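Local structure of ciona betagamma-crystallin (Ciona intestinalis, 2BV2) at residues Gly1-Lys15 against Phe30-Trp44. The protein binds calcium ions and serves as a structural component of the neuroectodermal visual system of the sea squirt. Numbering follows the deposited sequence.
Sequences GKIILFEDVEFGGKK and FNDIVSSIIVESGTW. With CA (calcium ion), chain C; CA (calcium ion), chain D; SO4 (sulfate ion), chain F.
Ile4 and Ile38 form the middle pair between antiparallel strands 2-6 and 36-41, each amide bonding to the other's carbonyl, with Ile4 N 2.8 Å from Ile38 O. A classic beta bulge interrupts the pairing at each end: Lys2 O accepts from both Glu40 N and Ser41 N, while Phe6 O takes Ser35 N at 2.9 Å and, weakly, Ser36 N.

Ser36 OG pins the hairpin that follows the first strand. With chi1 at 62° the hydroxyl sits between its own backbone N and carbonyl carbon, donates to Asp8 O at 2.7 Å in the carbonyl plane, and accepts from Phe11 N. Phe6 lays one ring face against Phe11 CA, and Ile38 CD1 stands over a face of the Phe11 ring as a CH-pi contact.

On the other side of the sheet, Ile3 CG2 lies 3.7 Å from the centroid of the Trp44 six-membered ring, only 2° off its normal. The indole is fixed in rotation by NE1, which bonds to Ser41 O in the ring plane; that oxygen also receives Lys2 N from above its carbonyl plane. A leucine at Trp44 would probably leave Ile3 without its flat platform and Ser41 O with one donor fewer. Leu5 and Ile37 lie side by side on this same apolar face, and Phe30 packs its edge against Lys14 O, with Ile33 CD1 over one face.

Calcium joins the loops: Glu7 O (2.3 Å), Ile33 O and Ser35 OG bind one ion with a water and Asp75, Ser35 OG being hydrogen-bonded to Asp74 as well, while Asp32 OD1 reaches a second. Paired calcium sites shared between two Greek key motifs are the hallmark of calcium-binding betagamma-crystallin domains.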
ATOM      1  N   GLY A   1       1.714  13.761  -2.964  1.00 25.35           N
ATOM      2  CA  GLY A   1       2.155  12.477  -2.374  1.00 21.75           C
ATOM      3  C   GLY A   1       2.406  11.457  -3.463  1.00 17.15           C
ATOM      4  O   GLY A   1       1.780  11.500  -4.518  1.00 18.81           O
ATOM      5  N   LYS A   2       3.329  10.538  -3.208  1.00 14.90           N
ATOM      6  CA  LYS A   2       3.600   9.453  -4.138  1.00 13.66           C
ATOM      7  C   LYS A   2       3.919   8.206  -3.340  1.00 11.20           C
ATOM      8  O   LYS A   2       4.803   8.214  -2.494  1.00 13.80           O
ATOM      9  CB  LYS A   2       4.760   9.809  -5.051  1.00 12.44           C
ATOM     10  CG  LYS A   2       5.161   8.728  -6.064  1.00 17.92           C
ATOM     11  CD  LYS A   2       6.366   9.165  -6.892  1.00 21.56           C
ATOM     12  CE  LYS A   2       6.069  10.416  -7.713  1.00 24.51           C
ATOM     13  NZ  LYS A   2       7.259  10.917  -8.453  1.00 26.03           N
ATOM     14  N   ILE A   3       3.196   7.134  -3.638  1.00 10.20           N
ATOM     15  CA  ILE A   3       3.423   5.839  -2.992  1.00  9.71           C
ATOM     16  C   ILE A   3       3.569   4.799  -4.093  1.00  8.47           C
ATOM     17  O   ILE A   3       2.897   4.871  -5.134  1.00 11.78           O
ATOM     18  CB  ILE A   3       2.277   5.481  -2.039  1.00 10.78           C
ATOM     19  CG1 ILE A   3       2.656   4.293  -1.152  1.00 10.27           C
ATOM     20  CG2 ILE A   3       0.999   5.185  -2.810  1.00  7.60           C
ATOM     21  CD1 ILE A   3       1.608   3.985  -0.098  1.00 12.16           C
ATOM     22  N   ILE A   4       4.461   3.843  -3.872  1.00 10.87           N
ATOM     23  CA  ILE A   4       4.672   2.732  -4.802  1.00 10.35           C
ATOM     24  C   ILE A   4       4.427   1.410  -4.066  1.00  8.84           C
ATOM     25  O   ILE A   4       5.101   1.102  -3.070  1.00 10.46           O
ATOM     26  CB  ILE A   4       6.083   2.744  -5.377  1.00 10.73           C
ATOM     27  CG1 ILE A   4       6.373   4.072  -6.080  1.00 15.89           C
ATOM     28  CG2 ILE A   4       6.276   1.591  -6.345  1.00 12.78           C
ATOM     29  CD1 ILE A   4       7.855   4.338  -6.269  1.00 19.57           C
ATOM     30  N   LEU A   5       3.475   0.635  -4.591  1.00  9.85           N
ATOM     31  CA  LEU A   5       3.074  -0.642  -4.021  1.00  7.80           C
ATOM     32  C   LEU A   5       3.737  -1.743  -4.819  1.00  9.14           C
ATOM     33  O   LEU A   5       3.770  -1.662  -6.042  1.00 10.10           O
ATOM     34  CB  LEU A   5       1.568  -0.809  -4.141  1.00  9.68           C
ATOM     35  CG  LEU A   5       0.668   0.305  -3.588  1.00 12.13           C
ATOM     36  CD1 LEU A   5      -0.781  -0.031  -3.833  1.00 14.38           C
ATOM     37  CD2 LEU A   5       0.898   0.612  -2.108  1.00 13.33           C
ATOM     38  N   PHE A   6       4.237  -2.768  -4.131  1.00  8.55           N
ATOM     39  CA  PHE A   6       4.953  -3.867  -4.765  1.00  8.46           C
ATOM     40  C   PHE A   6       4.311  -5.198  -4.466  1.00  8.03           C
ATOM     41  O   PHE A   6       3.943  -5.454  -3.327  1.00 10.65           O
ATOM     42  CB  PHE A   6       6.408  -3.930  -4.270  1.00  9.79           C
ATOM     43  CG  PHE A   6       7.255  -2.790  -4.739  1.00 10.67           C
ATOM     44  CD1 PHE A   6       8.038  -2.903  -5.885  1.00 11.95           C
ATOM     45  CD2 PHE A   6       7.299  -1.616  -4.022  1.00  9.09           C
ATOM     46  CE1 PHE A   6       8.823  -1.822  -6.318  1.00 10.75           C
ATOM     47  CE2 PHE A   6       8.066  -0.525  -4.460  1.00 11.04           C
ATOM     48  CZ  PHE A   6       8.830  -0.630  -5.579  1.00  9.76           C
ATOM     49  N   GLU A   7       4.286  -6.075  -5.470  1.00  8.37           N
ATOM     50  CA  GLU A   7       3.718  -7.412  -5.346  1.00  7.97           C
ATOM     51  C   GLU A   7       4.484  -8.312  -4.394  1.00  8.04           C
ATOM     52  O   GLU A   7       3.873  -9.087  -3.632  1.00  9.79           O
ATOM     53  CB  GLU A   7       3.665  -8.027  -6.751  1.00 11.26           C
ATOM     54  CG  GLU A   7       3.219  -9.484  -6.833  1.00 14.15           C
ATOM     55  CD  GLU A   7       3.915 -10.234  -7.961  1.00 12.69           C
ATOM     56  OE1 GLU A   7       4.740  -9.619  -8.646  1.00 12.35           O
ATOM     57  OE2 GLU A   7       3.643 -11.437  -8.160  1.00 10.91           O
ATOM     58  N   ASP A   8       5.817  -8.217  -4.437  1.00 12.08           N
ATOM     59  CA  ASP A   8       6.690  -9.044  -3.610  1.00  9.64           C
ATOM     60  C   ASP A   8       7.417  -8.225  -2.534  1.00  7.56           C
ATOM     61  O   ASP A   8       7.595  -7.031  -2.654  1.00 12.07           O
ATOM     62  CB  ASP A   8       7.755  -9.733  -4.467  1.00 11.28           C
ATOM     63  CG  ASP A   8       7.161 -10.621  -5.565  1.00 11.48           C
ATOM     64  OD1 ASP A   8       5.963 -11.006  -5.470  1.00 12.63           O
ATOM     65  OD2 ASP A   8       7.906 -10.917  -6.535  1.00 14.43           O
ATOM     66  N   VAL A   9       7.879  -8.924  -1.507  1.00  7.53           N
ATOM     67  CA  VAL A   9       8.744  -8.340  -0.499  1.00  6.14           C
ATOM     68  C   VAL A   9      10.032  -7.782  -1.121  1.00  9.06           C
ATOM     69  O   VAL A   9      10.431  -8.125  -2.256  1.00 10.40           O
ATOM     70  CB  VAL A   9       9.097  -9.347   0.641  1.00  8.28           C
ATOM     71  CG1 VAL A   9       7.849  -9.831   1.316  1.00 11.12           C
ATOM     72  CG2 VAL A   9       9.932 -10.500   0.125  1.00 11.95           C
ATOM     73  N   GLU A  10      10.683  -6.895  -0.370  1.00 10.92           N
ATOM     74  CA  GLU A  10      11.959  -6.318  -0.804  1.00  9.51           C
ATOM     75  C   GLU A  10      11.852  -5.614  -2.152  1.00  9.69           C
ATOM     76  O   GLU A  10      12.818  -5.577  -2.916  1.00 11.42           O
ATOM     77  CB  GLU A  10      13.068  -7.383  -0.806  1.00 10.88           C
ATOM     78  CG  GLU A  10      13.324  -7.984   0.582  1.00 15.43           C
ATOM     79  CD  GLU A  10      14.038  -7.024   1.553  1.00 18.52           C
ATOM     80  OE1 GLU A  10      14.451  -5.917   1.141  1.00 21.02           O
ATOM     81  OE2 GLU A  10      14.199  -7.389   2.742  1.00 19.49           O
ATOM     82  N   PHE A  11      10.669  -5.060  -2.427  1.00  9.22           N
ATOM     83  CA  PHE A  11      10.438  -4.201  -3.603  1.00 10.24           C
ATOM     84  C   PHE A  11      10.621  -4.939  -4.938  1.00  9.39           C
ATOM     85  O   PHE A  11      10.957  -4.357  -5.964  1.00 10.88           O
ATOM     86  CB  PHE A  11      11.294  -2.944  -3.505  1.00 10.09           C
ATOM     87  CG  PHE A  11      11.439  -2.459  -2.107  1.00 10.63           C
ATOM     88  CD1 PHE A  11      12.632  -2.608  -1.436  1.00 13.35           C
ATOM     89  CD2 PHE A  11      10.337  -1.980  -1.419  1.00 10.69           C
ATOM     90  CE1 PHE A  11      12.746  -2.207  -0.118  1.00 10.56           C
ATOM     91  CE2 PHE A  11      10.436  -1.610  -0.097  1.00 10.52           C
ATOM     92  CZ  PHE A  11      11.640  -1.702   0.550  1.00  9.50           C
ATOM     93  N   GLY A  12      10.308  -6.216  -4.905  1.00 11.47           N
ATOM     94  CA  GLY A  12      10.287  -7.044  -6.099  1.00  9.96           C
ATOM     95  C   GLY A  12       8.917  -7.165  -6.743  1.00 13.04           C
ATOM     96  O   GLY A  12       7.884  -6.714  -6.206  1.00 10.45           O
ATOM     97  N   GLY A  13       8.901  -7.802  -7.906  1.00 12.87           N
ATOM     98  CA  GLY A  13       7.653  -8.104  -8.578  1.00 13.33           C
ATOM     99  C   GLY A  13       7.003  -6.889  -9.196  1.00 12.54           C
ATOM    100  O   GLY A  13       7.639  -5.846  -9.387  1.00 11.02           O
ATOM    101  N   LYS A  14       5.711  -7.031  -9.488  1.00 10.90           N
ATOM    102  CA  LYS A  14       4.929  -5.966 -10.123  1.00 10.53           C
ATOM    103  C   LYS A  14       4.790  -4.749  -9.189  1.00 10.66           C
ATOM    104  O   LYS A  14       4.668  -4.878  -7.961  1.00 11.08           O
ATOM    105  CB  LYS A  14       3.548  -6.497 -10.496  1.00 11.68           C
ATOM    106  CG  LYS A  14       2.789  -5.681 -11.503  1.00 12.64           C
ATOM    107  CD  LYS A  14       1.481  -6.413 -11.928  1.00 13.13           C
ATOM    108  CE  LYS A  14       0.754  -5.714 -13.077  1.00 12.02           C
ATOM    109  NZ  LYS A  14      -0.553  -6.367 -13.429  1.00 12.23           N
ATOM    110  N   LYS A  15       4.825  -3.560  -9.770  1.00 10.34           N
ATOM    111  CA  LYS A  15       4.679  -2.364  -8.960  1.00 12.41           C
ATOM    112  C   LYS A  15       3.591  -1.463  -9.495  1.00 13.13           C
ATOM    113  O   LYS A  15       3.281  -1.492 -10.687  1.00 14.41           O
ATOM    114  CB  LYS A  15       5.999  -1.620  -8.801  1.00 18.56           C
ATOM    115  CG  LYS A  15       6.633  -1.127 -10.061  1.00 20.67           C
ATOM    116  CD  LYS A  15       7.995  -0.523  -9.748  1.00 23.50           C
ATOM    117  CE  LYS A  15       8.505   0.356 -10.871  1.00 27.73           C
ATOM    118  NZ  LYS A  15       9.911   0.814 -10.612  1.00 31.83           N
ATOM    119  N   PHE A  30      -4.468  -4.823  -8.123  1.00 11.12           N
ATOM    120  CA  PHE A  30      -3.529  -4.817  -7.002  1.00 11.68           C
ATOM    121  C   PHE A  30      -4.201  -5.111  -5.655  1.00 14.29           C
ATOM    122  O   PHE A  30      -3.665  -4.814  -4.591  1.00 13.12           O
ATOM    123  CB  PHE A  30      -2.759  -3.491  -6.965  1.00 12.66           C
ATOM    124  CG  PHE A  30      -1.334  -3.627  -7.382  1.00 11.22           C
ATOM    125  CD1 PHE A  30      -1.003  -3.774  -8.715  1.00 13.75           C
ATOM    126  CD2 PHE A  30      -0.308  -3.612  -6.435  1.00 13.04           C
ATOM    127  CE1 PHE A  30       0.309  -3.914  -9.103  1.00 13.15           C
ATOM    128  CE2 PHE A  30       1.001  -3.768  -6.823  1.00 14.55           C
ATOM    129  CZ  PHE A  30       1.310  -3.909  -8.161  1.00 15.00           C
ATOM    130  N   ASN A  31      -5.383  -5.690  -5.706  1.00 10.48           N
ATOM    131  CA  ASN A  31      -6.060  -6.100  -4.490  1.00 13.17           C
ATOM    132  C   ASN A  31      -5.452  -7.380  -3.951  1.00 10.42           C
ATOM    133  O   ASN A  31      -5.285  -8.355  -4.679  1.00 12.74           O
ATOM    134  CB  ASN A  31      -7.561  -6.325  -4.729  1.00 14.31           C
ATOM    135  CG  ASN A  31      -8.328  -6.433  -3.439  1.00 15.22           C
ATOM    136  OD1 ASN A  31      -8.318  -5.499  -2.633  1.00 15.54           O
ATOM    137  ND2 ASN A  31      -8.988  -7.569  -3.219  1.00 17.97           N
ATOM    138  N   ASP A  32      -5.137  -7.358  -2.664  1.00 12.96           N
ATOM    139  CA  ASP A  32      -4.671  -8.518  -1.921  1.00 11.55           C
ATOM    140  C   ASP A  32      -3.424  -9.182  -2.502  1.00  9.42           C
ATOM    141  O   ASP A  32      -3.304 -10.410  -2.492  1.00 13.71           O
ATOM    142  CB  ASP A  32      -5.791  -9.536  -1.716  1.00 11.85           C
ATOM    143  CG  ASP A  32      -6.904  -9.008  -0.836  1.00 13.93           C
ATOM    144  OD1 ASP A  32      -6.733  -7.946  -0.212  1.00 12.74           O
ATOM    145  OD2 ASP A  32      -7.958  -9.665  -0.742  1.00 17.65           O
ATOM    146  N   ILE A  33      -2.501  -8.360  -3.004  1.00  9.35           N
ATOM    147  CA  ILE A  33      -1.194  -8.865  -3.410  1.00 10.59           C
ATOM    148  C   ILE A  33      -0.001  -8.119  -2.862  1.00  7.86           C
ATOM    149  O   ILE A  33       1.107  -8.583  -3.053  1.00  8.70           O
ATOM    150  CB  ILE A  33      -1.026  -8.896  -4.954  1.00 11.15           C
ATOM    151  CG1 ILE A  33      -1.027  -7.492  -5.553  1.00 10.37           C
ATOM    152  CG2 ILE A  33      -2.103  -9.757  -5.594  1.00 13.42           C
ATOM    153  CD1 ILE A  33      -0.642  -7.502  -7.024  1.00 11.03           C
ATOM    154  N   VAL A  34      -0.193  -6.970  -2.217  1.00  8.55           N
ATOM    155  CA  VAL A  34       0.944  -6.133  -1.840  1.00  9.40           C
ATOM    156  C   VAL A  34       1.751  -6.742  -0.683  1.00 10.66           C
ATOM    157  O   VAL A  34       1.196  -7.178   0.326  1.00 11.85           O
ATOM    158  CB  VAL A  34       0.505  -4.705  -1.482  1.00  9.66           C
ATOM    159  CG1 VAL A  34       1.652  -3.916  -0.791  1.00 12.85           C
ATOM    160  CG2 VAL A  34       0.023  -3.966  -2.721  1.00 10.98           C
ATOM    161  N   SER A  35       3.072  -6.792  -0.873  1.00  9.86           N
ATOM    162  CA  SER A  35       3.976  -7.354   0.102  1.00  9.07           C
ATOM    163  C   SER A  35       5.135  -6.413   0.497  1.00  6.71           C
ATOM    164  O   SER A  35       5.831  -6.694   1.451  1.00  9.12           O
ATOM    165  CB  SER A  35       4.506  -8.680  -0.437  1.00 10.30           C
ATOM    166  OG  SER A  35       3.464  -9.629  -0.621  1.00 11.39           O
ATOM    167  N   SER A  36       5.376  -5.329  -0.257  1.00  5.77           N
ATOM    168  CA  SER A  36       6.249  -4.254   0.198  1.00  7.70           C
ATOM    169  C   SER A  36       5.809  -2.916  -0.402  1.00  9.42           C
ATOM    170  O   SER A  36       5.016  -2.879  -1.360  1.00 10.51           O
ATOM    171  CB  SER A  36       7.704  -4.540  -0.167  1.00 11.42           C
ATOM    172  OG  SER A  36       7.896  -4.622  -1.568  1.00 10.86           O
ATOM    173  N   ILE A  37       6.322  -1.832   0.178  1.00 11.62           N
ATOM    174  CA  ILE A  37       5.867  -0.477  -0.146  1.00 12.20           C
ATOM    175  C   ILE A  37       7.012   0.511  -0.031  1.00  8.82           C
ATOM    176  O   ILE A  37       7.818   0.410   0.880  1.00 11.21           O
ATOM    177  CB  ILE A  37       4.715  -0.005   0.800  1.00 10.82           C
ATOM    178  CG1 ILE A  37       3.450  -0.858   0.624  1.00 11.19           C
ATOM    179  CG2 ILE A  37       4.385   1.479   0.564  1.00 12.75           C
ATOM    180  CD1 ILE A  37       2.336  -0.468   1.597  1.00 11.51           C
ATOM    181  N   ILE A  38       7.075   1.464  -0.963  1.00  9.76           N
ATOM    182  CA  ILE A  38       7.948   2.609  -0.842  1.00 13.25           C
ATOM    183  C   ILE A  38       7.079   3.858  -0.857  1.00 13.24           C
ATOM    184  O   ILE A  38       6.310   4.079  -1.801  1.00 13.67           O
ATOM    185  CB  ILE A  38       8.968   2.695  -1.986  1.00 13.42           C
ATOM    186  CG1 ILE A  38       9.932   1.504  -1.886  1.00 12.29           C
ATOM    187  CG2 ILE A  38       9.707   4.060  -1.938  1.00 12.93           C
ATOM    188  CD1 ILE A  38      10.987   1.446  -2.967  1.00 12.49           C
ATOM    189  N   VAL A  39       7.178   4.670   0.195  1.00 11.84           N
ATOM    190  CA  VAL A  39       6.543   5.989   0.166  1.00 14.22           C
ATOM    191  C   VAL A  39       7.613   6.993  -0.233  1.00 12.53           C
ATOM    192  O   VAL A  39       8.551   7.229   0.521  1.00 13.74           O
ATOM    193  CB  VAL A  39       5.915   6.365   1.521  1.00 14.58           C
ATOM    194  CG1 VAL A  39       5.328   7.766   1.479  1.00 17.50           C
ATOM    195  CG2 VAL A  39       4.826   5.381   1.918  1.00 12.23           C
ATOM    196  N   GLU A  40       7.470   7.584  -1.419  1.00 12.98           N
ATOM    197  CA  GLU A  40       8.423   8.587  -1.897  1.00 13.58           C
ATOM    198  C   GLU A  40       8.173   9.940  -1.248  1.00 13.69           C
ATOM    199  O   GLU A  40       9.111  10.616  -0.833  1.00 18.14           O
ATOM    200  CB  GLU A  40       8.353   8.724  -3.413  1.00 18.56           C
ATOM    201  CG  GLU A  40       8.586   7.426  -4.166  1.00 25.61           C
ATOM    202  CD  GLU A  40      10.039   6.984  -4.177  1.00 30.24           C
ATOM    203  OE1 GLU A  40      10.863   7.551  -3.432  1.00 34.97           O
ATOM    204  OE2 GLU A  40      10.360   6.055  -4.949  1.00 39.89           O
ATOM    205  N   SER A  41       6.899  10.322  -1.155  1.00 14.67           N
ATOM    206  CA  SER A  41       6.498  11.571  -0.521  1.00 10.90           C
ATOM    207  C   SER A  41       5.095  11.440   0.018  1.00 14.70           C
ATOM    208  O   SER A  41       4.337  10.598  -0.434  1.00 15.60           O
ATOM    209  CB  SER A  41       6.545  12.715  -1.541  1.00 13.44           C
ATOM    210  OG  SER A  41       5.717  12.425  -2.656  1.00 19.16           O
ATOM    211  N   GLY A  42       4.763  12.293   0.983  1.00 15.92           N
ATOM    212  CA  GLY A  42       3.449  12.337   1.575  1.00 12.73           C
ATOM    213  C   GLY A  42       3.305  11.340   2.695  1.00 14.77           C
ATOM    214  O   GLY A  42       4.144  10.448   2.855  1.00 14.76           O
ATOM    215  N   THR A  43       2.264  11.531   3.502  1.00 15.03           N
ATOM    216  CA  THR A  43       1.859  10.535   4.489  1.00 15.15           C
ATOM    217  C   THR A  43       0.643   9.819   3.905  1.00 10.95           C
ATOM    218  O   THR A  43      -0.225  10.457   3.310  1.00 15.65           O
ATOM    219  CB  THR A  43       1.515  11.154   5.853  1.00 17.06           C
ATOM    220  OG1 THR A  43       2.656  11.856   6.372  1.00 22.94           O
ATOM    221  CG2 THR A  43       1.124  10.064   6.841  1.00 16.20           C
ATOM    222  N   TRP A  44       0.624   8.495   4.040  1.00 12.47           N
ATOM    223  CA  TRP A  44      -0.407   7.630   3.440  1.00  8.85           C
ATOM    224  C   TRP A  44      -0.989   6.704   4.483  1.00 12.81           C
ATOM    225  O   TRP A  44      -0.277   6.255   5.364  1.00 15.61           O
ATOM    226  CB  TRP A  44       0.209   6.793   2.320  1.00 12.38           C
ATOM    227  CG  TRP A  44       0.597   7.635   1.131  1.00 10.32           C
ATOM    228  CD1 TRP A  44       1.723   8.354   0.982  1.00 12.22           C
ATOM    229  CD2 TRP A  44      -0.157   7.801  -0.069  1.00 10.92           C
ATOM    230  NE1 TRP A  44       1.716   9.004  -0.234  1.00 13.63           N
ATOM    231  CE2 TRP A  44       0.574   8.665  -0.903  1.00 12.25           C
ATOM    232  CE3 TRP A  44      -1.387   7.304  -0.519  1.00 13.45           C
ATOM    233  CZ2 TRP A  44       0.127   9.039  -2.164  1.00 11.34           C
ATOM    234  CZ3 TRP A  44      -1.832   7.677  -1.766  1.00 12.66           C
ATOM    235  CH2 TRP A  44      -1.081   8.539  -2.575  1.00 14.21           C
TER
HETATM  236 CA    CA C 101       2.456 -10.551  -2.574  1.00  9.62          CA
HETATM  237 CA    CA D 102      -7.915  -6.820   1.628  1.00 20.30          CA
HETATM  238  S   SO4 F 104       6.730  15.732   1.203  0.50 22.99           S
HETATM  239  O1  SO4 F 104       5.768  14.698   1.568  0.50 24.11           O
HETATM  240  O2  SO4 F 104       6.878  16.673   2.305  0.50 20.16           O
HETATM  241  O3  SO4 F 104       8.021  15.115   0.907  0.50 22.63           O
HETATM  242  O4  SO4 F 104       6.263  16.428   0.008  0.50 22.68           O
HETATM  243  O   HOH W   1       2.650 -12.554  -1.397  1.00 12.80           O